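Local coordinates for phage-related conserved hypothetical protein, BB2244 (Bordetella bronchiseptica, PDB 2BDV), which is of unknown function but belongs to the SOS response associated peptidase (SRAP) family, whose characterised members cross-link to abasic sites in single-stranded DNA, at residues R41-V49 against G91-A99; A56-P64 against L141-I149. All blocks are in the same frame, centred on the assembly; numbering follows the deposited sequence.

Contact 1: residues R41-V49 against G91-A99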
ATOM      1  N   ARG A  41      -2.939  11.744   1.471  1.00 28.74           N
ATOM      2  CA  ARG A  41      -4.210  11.037   1.379  1.00 28.84           C
ATOM      3  C   ARG A  41      -4.324  10.344   0.024  1.00 26.86           C
ATOM      4  O   ARG A  41      -4.995  10.848  -0.882  1.00 28.49           O
ATOM      5  CB  ARG A  41      -5.378  12.016   1.518  1.00 32.05           C
ATOM      6  CG  ARG A  41      -5.325  12.928   2.729  1.00 37.26           C
ATOM      7  CD  ARG A  41      -5.791  12.221   3.977  1.00 41.15           C
ATOM      8  NE  ARG A  41      -5.911  13.142   5.105  1.00 45.33           N
ATOM      9  CZ  ARG A  41      -6.771  14.155   5.161  1.00 46.72           C
ATOM     10  NH1 ARG A  41      -7.599  14.388   4.149  1.00 46.83           N
ATOM     11  NH2 ARG A  41      -6.805  14.935   6.235  1.00 46.77           N
ATOM     12  N   PRO A  42      -3.678   9.181  -0.137  1.00 23.28           N
ATOM     13  CA  PRO A  42      -3.767   8.489  -1.426  1.00 21.73           C
ATOM     14  C   PRO A  42      -5.153   7.894  -1.628  1.00 19.68           C
ATOM     15  O   PRO A  42      -5.876   7.656  -0.667  1.00 19.02           O
ATOM     16  CB  PRO A  42      -2.708   7.386  -1.318  1.00 20.85           C
ATOM     17  CG  PRO A  42      -1.832   7.812  -0.158  1.00 20.99           C
ATOM     18  CD  PRO A  42      -2.795   8.456   0.788  1.00 21.27           C
ATOM     19  N   LEU A  43      -5.522   7.661  -2.882  1.00 19.99           N
ATOM     20  CA  LEU A  43      -6.805   7.043  -3.178  1.00 19.51           C
ATOM     21  C   LEU A  43      -6.789   5.639  -2.604  1.00 20.05           C
ATOM     22  O   LEU A  43      -5.755   4.970  -2.625  1.00 18.67           O
ATOM     23  CB  LEU A  43      -7.014   6.934  -4.681  1.00 20.81           C
ATOM     24  CG  LEU A  43      -7.503   8.178  -5.410  1.00 25.20           C
ATOM     25  CD1 LEU A  43      -7.405   7.972  -6.908  1.00 26.78           C
ATOM     26  CD2 LEU A  43      -8.948   8.457  -4.986  1.00 25.71           C
ATOM     27  N   THR A  44      -7.929   5.199  -2.082  1.00 20.60           N
ATOM     28  CA  THR A  44      -8.057   3.845  -1.546  1.00 19.21           C
ATOM     29  C   THR A  44      -9.457   3.341  -1.877  1.00 20.20           C
ATOM     30  O   THR A  44     -10.374   4.128  -2.123  1.00 21.36           O
ATOM     31  CB  THR A  44      -7.888   3.767   0.013  1.00 17.43           C
ATOM     32  OG1 THR A  44      -9.093   4.194   0.656  1.00 15.80           O
ATOM     33  CG2 THR A  44      -6.732   4.633   0.490  1.00 17.28           C
HETATM   34  N   MSE A  45      -9.610   2.025  -1.887  1.00 19.47           N
HETATM   35  CA  MSE A  45     -10.899   1.405  -2.142  1.00 21.68           C
HETATM   36  C   MSE A  45     -11.186   0.481  -0.970  1.00 20.37           C
HETATM   37  O   MSE A  45     -10.288  -0.217  -0.492  1.00 19.90           O
HETATM   38  CB  MSE A  45     -10.871   0.645  -3.465  1.00 22.85           C
HETATM   39  CG  MSE A  45     -10.655   1.582  -4.644  1.00 27.73           C
HETATM   40 SE   MSE A  45     -10.914   0.774  -6.372  1.00 39.23          SE
HETATM   41  CE  MSE A  45      -9.234  -0.128  -6.504  1.00 27.32           C
ATOM     42  N   HIS A  46     -12.433   0.496  -0.500  1.00 21.29           N
ATOM     43  CA  HIS A  46     -12.827  -0.311   0.656  1.00 22.01           C
ATOM     44  C   HIS A  46     -14.336  -0.378   0.899  1.00 20.40           C
ATOM     45  O   HIS A  46     -15.125   0.268   0.216  1.00 21.80           O
ATOM     46  CB  HIS A  46     -12.170   0.258   1.913  1.00 21.00           C
ATOM     47  CG  HIS A  46     -12.640   1.639   2.256  1.00 25.26           C
ATOM     48  ND1 HIS A  46     -13.920   1.906   2.694  1.00 26.36           N
ATOM     49  CD2 HIS A  46     -12.005   2.836   2.197  1.00 26.35           C
ATOM     50  CE1 HIS A  46     -14.054   3.208   2.892  1.00 27.00           C
ATOM     51  NE2 HIS A  46     -12.908   3.793   2.598  1.00 27.83           N
ATOM     52  N   ARG A  47     -14.709  -1.161   1.906  1.00 20.93           N
ATOM     53  CA  ARG A  47     -16.099  -1.328   2.305  1.00 21.58           C
ATOM     54  C   ARG A  47     -16.139  -1.246   3.833  1.00 22.09           C
ATOM     55  O   ARG A  47     -16.766  -2.067   4.502  1.00 24.19           O
ATOM     56  CB  ARG A  47     -16.617  -2.684   1.818  1.00 19.81           C
ATOM     57  CG  ARG A  47     -16.425  -2.869   0.325  1.00 18.65           C
ATOM     58  CD  ARG A  47     -16.875  -4.232  -0.141  1.00 22.05           C
ATOM     59  NE  ARG A  47     -18.305  -4.453   0.062  1.00 21.13           N
ATOM     60  CZ  ARG A  47     -18.904  -5.615  -0.176  1.00 21.82           C
ATOM     61  NH1 ARG A  47     -20.205  -5.755   0.033  1.00 19.75           N
ATOM     62  NH2 ARG A  47     -18.188  -6.644  -0.613  1.00 21.16           N
ATOM     63  N   LEU A  48     -15.462  -0.237   4.374  1.00 21.54           N
ATOM     64  CA  LEU A  48     -15.371  -0.051   5.820  1.00 22.70           C
ATOM     65  C   LEU A  48     -16.633   0.473   6.497  1.00 22.74           C
ATOM     66  O   LEU A  48     -16.856   0.221   7.682  1.00 20.46           O
ATOM     67  CB  LEU A  48     -14.206   0.886   6.142  1.00 21.19           C
ATOM     68  CG  LEU A  48     -12.848   0.405   5.633  1.00 20.43           C
ATOM     69  CD1 LEU A  48     -11.770   1.444   5.952  1.00 20.06           C
ATOM     70  CD2 LEU A  48     -12.522  -0.933   6.257  1.00 19.20           C
ATOM     71  N   VAL A  49     -17.449   1.208   5.753  1.00 22.97           N
ATOM     72  CA  VAL A  49     -18.671   1.755   6.316  1.00 23.71           C
ATOM     73  C   VAL A  49     -19.920   1.126   5.702  1.00 25.00           C
ATOM     74  O   VAL A  49     -20.199   1.303   4.512  1.00 23.76           O
ATOM     75  CB  VAL A  49     -18.729   3.282   6.122  1.00 24.51           C
ATOM     76  CG1 VAL A  49     -19.943   3.857   6.862  1.00 22.19           C
ATOM     77  CG2 VAL A  49     -17.431   3.923   6.630  1.00 22.98           C
ATOM     78  N   GLY A  91      -9.364  -7.652  11.034  1.00 20.99           N
ATOM     79  CA  GLY A  91     -10.759  -8.045  10.964  1.00 19.82           C
ATOM     80  C   GLY A  91     -11.684  -7.014  10.343  1.00 19.15           C
ATOM     81  O   GLY A  91     -12.476  -7.343   9.462  1.00 18.22           O
ATOM     82  N   THR A  92     -11.548  -5.757  10.763  1.00 21.47           N
ATOM     83  CA  THR A  92     -12.425  -4.683  10.294  1.00 20.98           C
ATOM     84  C   THR A  92     -11.778  -3.480   9.597  1.00 20.75           C
ATOM     85  O   THR A  92     -12.473  -2.537   9.222  1.00 22.95           O
ATOM     86  CB  THR A  92     -13.242  -4.157  11.487  1.00 24.20           C
ATOM     87  OG1 THR A  92     -12.363  -3.526  12.436  1.00 25.56           O
ATOM     88  CG2 THR A  92     -13.937  -5.312  12.183  1.00 22.59           C
ATOM     89  N   GLY A  93     -10.462  -3.498   9.420  1.00 19.34           N
ATOM     90  CA  GLY A  93      -9.818  -2.376   8.763  1.00 18.52           C
ATOM     91  C   GLY A  93      -9.162  -2.687   7.425  1.00 18.42           C
ATOM     92  O   GLY A  93      -8.317  -1.924   6.970  1.00 20.15           O
ATOM     93  N   ARG A  94      -9.554  -3.790   6.788  1.00 19.43           N
ATOM     94  CA  ARG A  94      -8.968  -4.189   5.506  1.00 19.29           C
ATOM     95  C   ARG A  94      -9.360  -3.282   4.335  1.00 18.84           C
ATOM     96  O   ARG A  94     -10.542  -3.091   4.044  1.00 19.20           O
ATOM     97  CB  ARG A  94      -9.344  -5.639   5.170  1.00 18.77           C
ATOM     98  CG  ARG A  94      -8.902  -6.677   6.208  1.00 19.66           C
ATOM     99  CD  ARG A  94      -9.113  -8.108   5.685  1.00 20.26           C
ATOM    100  NE  ARG A  94     -10.518  -8.384   5.386  1.00 15.79           N
ATOM    101  CZ  ARG A  94     -11.373  -8.949   6.232  1.00 14.67           C
ATOM    102  NH1 ARG A  94     -10.975  -9.319   7.446  1.00 16.13           N
ATOM    103  NH2 ARG A  94     -12.629  -9.131   5.866  1.00 15.15           N
ATOM    104  N   ILE A  95      -8.354  -2.723   3.674  1.00 17.60           N
ATOM    105  CA  ILE A  95      -8.578  -1.847   2.531  1.00 17.72           C
ATOM    106  C   ILE A  95      -7.596  -2.178   1.410  1.00 17.14           C
ATOM    107  O   ILE A  95      -6.667  -2.969   1.583  1.00 16.44           O
ATOM    108  CB  ILE A  95      -8.365  -0.358   2.905  1.00 16.72           C
ATOM    109  CG1 ILE A  95      -6.876  -0.082   3.143  1.00 15.96           C
ATOM    110  CG2 ILE A  95      -9.155  -0.017   4.164  1.00 17.94           C
ATOM    111  CD1 ILE A  95      -6.485   1.403   3.097  1.00 14.24           C
ATOM    112  N   LEU A  96      -7.814  -1.556   0.262  1.00 16.71           N
ATOM    113  CA  LEU A  96      -6.940  -1.734  -0.876  1.00 17.13           C
ATOM    114  C   LEU A  96      -6.445  -0.349  -1.275  1.00 16.20           C
ATOM    115  O   LEU A  96      -7.182   0.633  -1.181  1.00 13.36           O
ATOM    116  CB  LEU A  96      -7.692  -2.380  -2.044  1.00 14.84           C
ATOM    117  CG  LEU A  96      -8.195  -3.792  -1.755  1.00 16.35           C
ATOM    118  CD1 LEU A  96      -9.303  -4.176  -2.710  1.00 15.23           C
ATOM    119  CD2 LEU A  96      -7.018  -4.765  -1.854  1.00 16.26           C
ATOM    120  N   VAL A  97      -5.183  -0.277  -1.689  1.00 16.21           N
ATOM    121  CA  VAL A  97      -4.589   0.971  -2.140  1.00 14.72           C
ATOM    122  C   VAL A  97      -4.153   0.775  -3.583  1.00 16.59           C
ATOM    123  O   VAL A  97      -3.154   0.096  -3.854  1.00 18.22           O
ATOM    124  CB  VAL A  97      -3.338   1.358  -1.325  1.00 14.15           C
ATOM    125  CG1 VAL A  97      -2.750   2.647  -1.884  1.00 11.57           C
ATOM    126  CG2 VAL A  97      -3.692   1.541   0.145  1.00 11.50           C
ATOM    127  N   PRO A  98      -4.896   1.355  -4.534  1.00 17.64           N
ATOM    128  CA  PRO A  98      -4.542   1.215  -5.946  1.00 17.57           C
ATOM    129  C   PRO A  98      -3.240   1.949  -6.278  1.00 19.14           C
ATOM    130  O   PRO A  98      -2.925   2.980  -5.675  1.00 17.37           O
ATOM    131  CB  PRO A  98      -5.754   1.805  -6.656  1.00 16.90           C
ATOM    132  CG  PRO A  98      -6.243   2.821  -5.696  1.00 17.57           C
ATOM    133  CD  PRO A  98      -6.150   2.107  -4.381  1.00 17.40           C
ATOM    134  N   ALA A  99      -2.491   1.400  -7.236  1.00 19.94           N
ATOM    135  CA  ALA A  99      -1.220   1.973  -7.657  1.00 18.93           C
ATOM    136  C   ALA A  99      -0.733   1.454  -9.011  1.00 20.10           C
ATOM    137  O   ALA A  99      -0.866   0.270  -9.335  1.00 18.18           O
ATOM    138  CB  ALA A  99      -0.159   1.699  -6.598  1.00 18.80           C
TER
HETATM  139  O   HOH W   1     -15.337  -1.614   9.314  1.00 16.18           O
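Between L48 and I95 the fit is tight: L48 CD1 presses to 3.5 Å from I95 CG2, closer than usual van der Waals contact. I95 CG2 fills the notch between L48 CD1 and H46 CB, 3.8 Å from the latter. L48 CD1 also lies over the centre of one face of the H46 imidazole, whose ND1 accepts the backbone N-H of L48. The other branch, CD2, pushes into the bend before strand 94-99 and stops 3.4 Å from T92 O; a water donates to both L48 O and T92 O. I95 holds CG1 between its backbone N and carbonyl carbon (chi1 71°), which carries CD1 to the flank of T44, 4.1 Å from T44 CB. On the side that meets helix 11-18, the selenomethionine M45 bends at chi3 (-79°) and sets CE 4.0 Å from P98 CB, while P98 CD tucks against L43 O at 3.4 Å. M45 N donates to L96 O and L96 N to M45 O, each at 2.9 Å. This single hydrogen-bonded antiparallel bridge, with strands at 140°, joins the antiparallel sheet 43-46/54-57 to strand 94-99, at the edge of the mixed sheet with 126-133, 147-151 and 73-75.

Contact 2: residues A56-P64 against L141-I149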
ATOM      1  N   ALA A  56     -12.267   6.385  -1.829  1.00 23.70           N
ATOM      2  CA  ALA A  56     -12.003   7.596  -1.057  1.00 23.01           C
ATOM      3  C   ALA A  56     -10.526   7.760  -0.711  1.00 23.42           C
ATOM      4  O   ALA A  56      -9.721   6.847  -0.901  1.00 24.35           O
ATOM      5  CB  ALA A  56     -12.831   7.588   0.226  1.00 23.27           C
ATOM      6  N   ARG A  57     -10.180   8.933  -0.192  1.00 23.64           N
ATOM      7  CA  ARG A  57      -8.808   9.234   0.184  1.00 23.38           C
ATOM      8  C   ARG A  57      -8.607   9.078   1.677  1.00 23.37           C
ATOM      9  O   ARG A  57      -9.259   9.738   2.483  1.00 26.27           O
ATOM     10  CB  ARG A  57      -8.441  10.659  -0.242  1.00 23.09           C
ATOM     11  CG  ARG A  57      -8.352  10.828  -1.740  1.00 23.17           C
ATOM     12  CD  ARG A  57      -7.831  12.198  -2.121  1.00 24.44           C
ATOM     13  NE  ARG A  57      -7.619  12.302  -3.568  1.00 25.85           N
ATOM     14  CZ  ARG A  57      -6.535  11.868  -4.204  1.00 23.73           C
ATOM     15  NH1 ARG A  57      -5.545  11.300  -3.531  1.00 25.79           N
ATOM     16  NH2 ARG A  57      -6.447  11.990  -5.517  1.00 26.92           N
ATOM     17  N   LEU A  58      -7.697   8.192   2.050  1.00 23.74           N
ATOM     18  CA  LEU A  58      -7.417   7.952   3.457  1.00 21.28           C
ATOM     19  C   LEU A  58      -5.958   8.314   3.722  1.00 20.79           C
ATOM     20  O   LEU A  58      -5.129   8.299   2.808  1.00 18.35           O
ATOM     21  CB  LEU A  58      -7.695   6.478   3.787  1.00 20.53           C
ATOM     22  CG  LEU A  58      -9.131   6.074   4.175  1.00 22.82           C
ATOM     23  CD1 LEU A  58     -10.144   6.671   3.216  1.00 23.82           C
ATOM     24  CD2 LEU A  58      -9.231   4.559   4.198  1.00 18.54           C
ATOM     25  N   PRO A  59      -5.634   8.675   4.969  1.00 20.66           N
ATOM     26  CA  PRO A  59      -4.275   9.048   5.370  1.00 20.61           C
ATOM     27  C   PRO A  59      -3.327   7.855   5.409  1.00 19.80           C
ATOM     28  O   PRO A  59      -3.613   6.847   6.067  1.00 17.03           O
ATOM     29  CB  PRO A  59      -4.467   9.631   6.769  1.00 22.35           C
ATOM     30  CG  PRO A  59      -5.859  10.122   6.754  1.00 23.46           C
ATOM     31  CD  PRO A  59      -6.595   9.033   6.023  1.00 23.24           C
ATOM     32  N   TRP A  60      -2.204   7.982   4.705  1.00 16.51           N
ATOM     33  CA  TRP A  60      -1.184   6.940   4.661  1.00 17.54           C
ATOM     34  C   TRP A  60      -0.201   7.203   5.800  1.00 18.32           C
ATOM     35  O   TRP A  60       0.462   8.240   5.825  1.00 20.24           O
ATOM     36  CB  TRP A  60      -0.448   6.979   3.313  1.00 14.84           C
ATOM     37  CG  TRP A  60       0.558   5.883   3.130  1.00 14.61           C
ATOM     38  CD1 TRP A  60       0.658   4.736   3.865  1.00 15.77           C
ATOM     39  CD2 TRP A  60       1.570   5.797   2.119  1.00 13.22           C
ATOM     40  NE1 TRP A  60       1.661   3.944   3.377  1.00 14.54           N
ATOM     41  CE2 TRP A  60       2.238   4.570   2.302  1.00 14.61           C
ATOM     42  CE3 TRP A  60       1.977   6.638   1.071  1.00 11.93           C
ATOM     43  CZ2 TRP A  60       3.296   4.157   1.478  1.00 13.91           C
ATOM     44  CZ3 TRP A  60       3.021   6.237   0.253  1.00 11.67           C
ATOM     45  CH2 TRP A  60       3.673   5.001   0.459  1.00 15.41           C
ATOM     46  N   GLY A  61      -0.118   6.274   6.746  1.00 18.49           N
ATOM     47  CA  GLY A  61       0.782   6.436   7.876  1.00 19.70           C
ATOM     48  C   GLY A  61       0.041   6.263   9.191  1.00 21.05           C
ATOM     49  O   GLY A  61      -0.687   7.161   9.621  1.00 21.68           O
ATOM     50  N   TYR A  62       0.219   5.109   9.830  1.00 22.43           N
ATOM     51  CA  TYR A  62      -0.458   4.811  11.097  1.00 24.15           C
ATOM     52  C   TYR A  62       0.385   5.090  12.338  1.00 26.60           C
ATOM     53  O   TYR A  62       1.494   4.573  12.488  1.00 25.77           O
ATOM     54  CB  TYR A  62      -0.938   3.349  11.126  1.00 24.42           C
ATOM     55  CG  TYR A  62      -1.627   2.941  12.418  1.00 27.61           C
ATOM     56  CD1 TYR A  62      -2.742   3.636  12.887  1.00 26.93           C
ATOM     57  CD2 TYR A  62      -1.159   1.867  13.180  1.00 26.41           C
ATOM     58  CE1 TYR A  62      -3.369   3.278  14.079  1.00 28.99           C
ATOM     59  CE2 TYR A  62      -1.784   1.500  14.376  1.00 25.26           C
ATOM     60  CZ  TYR A  62      -2.886   2.210  14.820  1.00 27.45           C
ATOM     61  OH  TYR A  62      -3.501   1.878  16.015  1.00 26.38           O
ATOM     62  N   LYS A  63      -0.178   5.906  13.227  1.00 28.71           N
ATOM     63  CA  LYS A  63       0.464   6.293  14.476  1.00 32.22           C
ATOM     64  C   LYS A  63      -0.334   5.805  15.685  1.00 32.93           C
ATOM     65  O   LYS A  63      -1.313   6.434  16.087  1.00 30.08           O
ATOM     66  CB  LYS A  63       0.584   7.814  14.547  1.00 35.54           C
ATOM     67  CG  LYS A  63       1.227   8.317  15.828  1.00 40.52           C
ATOM     68  CD  LYS A  63       1.272   9.840  15.871  1.00 44.45           C
ATOM     69  CE  LYS A  63      -0.122  10.448  15.905  1.00 45.87           C
ATOM     70  NZ  LYS A  63      -0.060  11.929  15.772  1.00 45.83           N
ATOM     71  N   PRO A  64       0.087   4.683  16.291  1.00 36.77           N
ATOM     72  CA  PRO A  64      -0.605   4.128  17.460  1.00 38.95           C
ATOM     73  C   PRO A  64      -0.775   5.165  18.569  1.00 41.43           C
ATOM     74  O   PRO A  64       0.135   5.949  18.845  1.00 41.16           O
ATOM     75  CB  PRO A  64       0.301   2.971  17.878  1.00 40.51           C
ATOM     76  CG  PRO A  64       1.664   3.454  17.469  1.00 41.09           C
ATOM     77  CD  PRO A  64       1.378   4.002  16.082  1.00 38.30           C
ATOM     78  N   LEU A 141      -9.473  12.259   9.939  1.00 34.57           N
ATOM     79  CA  LEU A 141      -8.476  11.762   8.994  1.00 33.94           C
ATOM     80  C   LEU A 141      -7.048  12.126   9.388  1.00 33.05           C
ATOM     81  O   LEU A 141      -6.313  12.753   8.619  1.00 33.56           O
ATOM     82  CB  LEU A 141      -8.790  12.294   7.591  1.00 33.17           C
ATOM     83  CG  LEU A 141     -10.169  11.915   7.032  1.00 31.93           C
ATOM     84  CD1 LEU A 141     -10.443  12.720   5.781  1.00 32.87           C
ATOM     85  CD2 LEU A 141     -10.232  10.429   6.737  1.00 31.55           C
ATOM     86  N   ASP A 142      -6.661  11.715  10.592  1.00 31.76           N
ATOM     87  CA  ASP A 142      -5.330  11.988  11.117  1.00 31.41           C
ATOM     88  C   ASP A 142      -4.457  10.724  11.189  1.00 30.61           C
ATOM     89  O   ASP A 142      -4.890   9.640  10.793  1.00 30.66           O
ATOM     90  CB  ASP A 142      -5.435  12.649  12.505  1.00 32.27           C
ATOM     91  CG  ASP A 142      -6.415  11.939  13.434  1.00 32.87           C
ATOM     92  OD1 ASP A 142      -6.639  10.719  13.264  1.00 36.61           O
ATOM     93  OD2 ASP A 142      -6.955  12.597  14.353  1.00 31.90           O
ATOM     94  N   GLU A 143      -3.231  10.870  11.690  1.00 28.77           N
ATOM     95  CA  GLU A 143      -2.314   9.738  11.798  1.00 29.06           C
ATOM     96  C   GLU A 143      -2.866   8.661  12.711  1.00 26.62           C
ATOM     97  O   GLU A 143      -2.544   7.484  12.552  1.00 25.65           O
ATOM     98  CB  GLU A 143      -0.948  10.178  12.329  1.00 31.65           C
ATOM     99  CG  GLU A 143      -0.393  11.395  11.646  1.00 38.39           C
ATOM    100  CD  GLU A 143      -1.030  12.658  12.175  1.00 43.05           C
ATOM    101  OE1 GLU A 143      -0.938  13.702  11.495  1.00 45.08           O
ATOM    102  OE2 GLU A 143      -1.615  12.599  13.283  1.00 43.67           O
ATOM    103  N   ALA A 144      -3.682   9.069  13.677  1.00 24.90           N
ATOM    104  CA  ALA A 144      -4.287   8.128  14.608  1.00 25.61           C
ATOM    105  C   ALA A 144      -5.212   7.187  13.848  1.00 25.31           C
ATOM    106  O   ALA A 144      -5.559   6.110  14.341  1.00 27.52           O
ATOM    107  CB  ALA A 144      -5.065   8.869  15.686  1.00 25.50           C
ATOM    108  N   HIS A 145      -5.613   7.590  12.647  1.00 22.72           N
ATOM    109  CA  HIS A 145      -6.477   6.743  11.834  1.00 22.71           C
ATOM    110  C   HIS A 145      -5.876   6.494  10.454  1.00 20.79           C
ATOM    111  O   HIS A 145      -6.596   6.270   9.487  1.00 18.88           O
ATOM    112  CB  HIS A 145      -7.876   7.361  11.719  1.00 22.23           C
ATOM    113  CG  HIS A 145      -8.554   7.543  13.040  1.00 23.93           C
ATOM    114  ND1 HIS A 145      -8.328   8.638  13.846  1.00 25.69           N
ATOM    115  CD2 HIS A 145      -9.378   6.726  13.741  1.00 25.19           C
ATOM    116  CE1 HIS A 145      -8.979   8.486  14.987  1.00 24.92           C
ATOM    117  NE2 HIS A 145      -9.623   7.333  14.949  1.00 24.37           N
ATOM    118  N   GLY A 146      -4.546   6.519  10.380  1.00 20.73           N
ATOM    119  CA  GLY A 146      -3.862   6.287   9.115  1.00 19.70           C
ATOM    120  C   GLY A 146      -3.735   4.807   8.785  1.00 19.35           C
ATOM    121  O   GLY A 146      -4.053   3.958   9.615  1.00 18.66           O
ATOM    122  N   PHE A 147      -3.275   4.483   7.578  1.00 17.83           N
ATOM    123  CA  PHE A 147      -3.133   3.080   7.197  1.00 14.65           C
ATOM    124  C   PHE A 147      -1.699   2.706   6.844  1.00 14.36           C
ATOM    125  O   PHE A 147      -0.839   3.573   6.724  1.00 11.71           O
ATOM    126  CB  PHE A 147      -4.051   2.739   6.011  1.00 17.17           C
ATOM    127  CG  PHE A 147      -3.653   3.391   4.708  1.00 19.07           C
ATOM    128  CD1 PHE A 147      -4.283   4.551   4.277  1.00 18.83           C
ATOM    129  CD2 PHE A 147      -2.663   2.827   3.900  1.00 21.22           C
ATOM    130  CE1 PHE A 147      -3.944   5.146   3.058  1.00 19.88           C
ATOM    131  CE2 PHE A 147      -2.311   3.415   2.673  1.00 20.18           C
ATOM    132  CZ  PHE A 147      -2.955   4.578   2.252  1.00 19.09           C
ATOM    133  N   ALA A 148      -1.445   1.409   6.705  1.00 12.34           N
ATOM    134  CA  ALA A 148      -0.127   0.927   6.314  1.00 14.87           C
ATOM    135  C   ALA A 148      -0.321  -0.056   5.142  1.00 15.38           C
ATOM    136  O   ALA A 148      -1.339  -0.749   5.072  1.00 16.71           O
ATOM    137  CB  ALA A 148       0.552   0.229   7.488  1.00 14.08           C
ATOM    138  N   ILE A 149       0.632  -0.098   4.212  1.00 13.74           N
ATOM    139  CA  ILE A 149       0.544  -1.029   3.087  1.00 14.22           C
ATOM    140  C   ILE A 149       1.097  -2.372   3.565  1.00 13.67           C
ATOM    141  O   ILE A 149       2.160  -2.409   4.172  1.00 13.87           O
ATOM    142  CB  ILE A 149       1.402  -0.570   1.866  1.00 14.69           C
ATOM    143  CG1 ILE A 149       0.966   0.817   1.396  1.00 15.74           C
ATOM    144  CG2 ILE A 149       1.240  -1.546   0.704  1.00 11.99           C
ATOM    145  CD1 ILE A 149      -0.528   0.934   1.235  1.00 21.22           C
TER
HETATM  146  O   HOH W   2      -6.268   5.425   6.916  1.00 17.55           O
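A single backbone bridge pairs W60 with F147, through hydrogen bonds from F147 N to P59 O and from G61 N to F147 O (both 2.8 Å); K63 N adds a bond to E143 O at 2.9 Å. E143 O also accepts from G146 N, the two donors arriving from opposite faces of its plane. G146 CA lies 3.3 Å from G61 O in a CA-H...O contact; having no side chain, G146 lets the backbones come this close. The F147 side chain turns back over the other segment because CG sits between its backbone N and carbonyl carbon (chi1 69°). One ring face takes the CA of W60 in a CH-pi contact, 3.8 Å from the centroid, and L58 O meets the ring edge. The five-membered ring of W60 lies nearly parallel to F147 (11°) but slid aside. I149 CG1 reaches W60 NE1, which donates to I72 O. P59 CG packs on L141 CB at 3.7 Å. K63 and E143 run side by side; K63 NZ meets E143 OE2 at 3.0 Å in a salt bridge, approaching from above the carboxylate plane. F147 packs against strands 43-46, 94-99 and 126-133, and I149 against V97 and F129.

Contacts 1 and 2 have centres about 10 Å apart and alternate along the chain. They meet directly where strands 43-46 and 54-57 pair: T44 N is hydrogen-bonded to A56 O at 2.7 Å, and T44 OG1 is bonded to the same carbonyl. Nearby, R57 NH1 is hydrogen-bonded to R41 O at 2.7 Å, and P42 CD packs 3.1 Å from L58 O. The F147 ring is shared: it packs on side chains of contact 1 while its backbone holds the loop of contact 2. Strands 94-99 and 147-151 belong to one mixed sheet, separated by 126-133, so the small sheet 43-46/54-57 and the loop that follows it engage both.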